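Local coordinates for seryl-tRNA synthetase, cytoplasmic (Candida albicans, PDB 3QO8) that catalyses the attachment of serine to tRNA(Ser), first activating the amino acid with ATP as Ser-AMP, at the interface of chains A and B. Coordinates in Å, arbitrary orientation; residue numbers count along the deposited sequence, not the author numbering. Chains: chain A/B, Seryl-tRNA synthetase, cytoplasmic.

The interface of chains A and B. Residues chain A 188-189, 274, 299, 409; chain B 208, 274.
B:Gln208 reaches across the dimer interface and uses its amide NH2 directly and its carbonyl oxygen through a water, a worked example of how an interface glutamine can engage a partner subunit with both ends of one amide. NE2 donates to the carboxylate oxygen OE1 of A:Glu299 at 3.3 Å, a long bond but a fairly straight one (158° at the hydrogen). The acceptor lies in the plane of the glutamine amide, whereas the donor comes down on the carboxylate from above, 54° out of its plane. The reach depends on a fully drawn-out side chain: CG is anti to the backbone nitrogen (chi1 -178°) and the chain stays extended beyond it.

At the other end of this amide, OE1 of B:Gln208 meets water 3 at 2.5 Å and sits in plane at the ring edge of B:Tyr274. That water also contacts ND2 of A:Asn188 and OE1 of A:Gln189, so it joins two neighbours on helix 183-200 to the partner subunit. The same A:Gln189 oxygen lies over the ring plane of B:Tyr274 beside CE2, 3.7 Å from it. Near the two-fold, the side chains of A:Tyr274 and B:Tyr274 come from opposite directions, their OH atoms 4.1 Å apart. Water 1 and water 2, too close together to be occupied simultaneously and thus probably alternatives, bridge them and extend to A:Gln189.

A second shell sets the acceptor. ND2 of A:Asn188 binds OE1 of A:Glu299 at 2.9 Å through the anti lone pair, so this oxygen is gripped from both subunits. The backbone N of A:Glu299 in turn donates to OE1 of A:Glu409 at 2.9 Å, tying strand 297-307 to helix 408-419.

The helix and strand 205-208 belong to class II motif 1, strands 269-278 and 297-307 to motif 2, and helix 408-419 to motif 3. Repeated by symmetry, this polar, water-mediated patch links the catalytic cores of the homodimer across which tRNA binds.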
# COMPACT_ATOMS: atom_id res chain seq x y z
N ASN A 188 -7.92 -8.36 12.04
CA ASN A 188 -7.42 -8.31 10.67
C ASN A 188 -6.16 -9.17 10.52
O ASN A 188 -6.06 -9.98 9.61
CB ASN A 188 -7.16 -6.87 10.25
CG ASN A 188 -7.17 -6.70 8.74
OD1 ASN A 188 -8.17 -6.99 8.08
ND2 ASN A 188 -6.08 -6.21 8.20
N GLN A 189 -5.21 -9.00 11.44
CA GLN A 189 -3.99 -9.82 11.45
C GLN A 189 -4.31 -11.30 11.64
O GLN A 189 -3.69 -12.16 11.02
CB GLN A 189 -3.01 -9.32 12.51
CG GLN A 189 -2.33 -8.00 12.13
CD GLN A 189 -1.50 -8.13 10.87
OE1 GLN A 189 -1.68 -7.38 9.91
NE2 GLN A 189 -0.59 -9.08 10.87
N TYR A 274 -0.67 -12.84 -0.63
CA TYR A 274 -1.09 -11.86 0.36
C TYR A 274 -0.63 -10.48 -0.07
O TYR A 274 0.53 -10.29 -0.45
CB TYR A 274 -0.53 -12.18 1.76
CG TYR A 274 -0.61 -10.98 2.68
CD1 TYR A 274 -1.85 -10.41 2.99
CD2 TYR A 274 0.53 -10.37 3.18
CE1 TYR A 274 -1.94 -9.30 3.80
CE2 TYR A 274 0.44 -9.25 4.01
CZ TYR A 274 -0.81 -8.72 4.31
OH TYR A 274 -0.94 -7.61 5.12
N GLU A 299 -6.93 -5.69 2.84
CA GLU A 299 -6.04 -6.84 2.69
C GLU A 299 -6.77 -8.08 2.17
O GLU A 299 -7.96 -8.24 2.42
CB GLU A 299 -5.35 -7.17 4.03
CG GLU A 299 -4.26 -6.13 4.42
CD GLU A 299 -4.85 -4.77 4.74
OE1 GLU A 299 -5.60 -4.68 5.74
OE2 GLU A 299 -4.57 -3.80 4.01
N GLU A 409 -10.96 -7.36 5.68
CA GLU A 409 -11.85 -6.36 6.27
C GLU A 409 -13.32 -6.76 6.03
O GLU A 409 -14.15 -6.65 6.94
CB GLU A 409 -11.57 -4.96 5.72
CG GLU A 409 -10.38 -4.22 6.43
CD GLU A 409 -9.00 -4.58 5.86
OE1 GLU A 409 -8.92 -5.39 4.92
OE2 GLU A 409 -7.99 -4.05 6.37
N GLN B 208 -3.90 0.65 13.05
CA GLN B 208 -3.49 0.47 11.66
C GLN B 208 -3.92 1.66 10.84
O GLN B 208 -5.10 1.96 10.71
CB GLN B 208 -4.06 -0.80 11.04
CG GLN B 208 -3.58 -1.02 9.58
CD GLN B 208 -4.05 -2.36 9.03
OE1 GLN B 208 -4.20 -3.32 9.77
NE2 GLN B 208 -4.28 -2.42 7.72
N TYR B 274 0.80 0.65 12.84
CA TYR B 274 1.22 -0.34 11.85
C TYR B 274 0.74 0.09 10.47
O TYR B 274 -0.43 0.45 10.29
CB TYR B 274 0.67 -1.74 12.18
CG TYR B 274 0.75 -2.66 10.97
CD1 TYR B 274 1.99 -2.96 10.40
CD2 TYR B 274 -0.39 -3.17 10.38
CE1 TYR B 274 2.08 -3.76 9.28
CE2 TYR B 274 -0.30 -4.00 9.25
CZ TYR B 274 0.94 -4.29 8.71
OH TYR B 274 1.07 -5.10 7.60
O HOH W 1 -0.08 -7.34 7.80
O HOH W 2 0.24 -7.79 7.35
O HOH W 3 -3.84 -5.79 10.00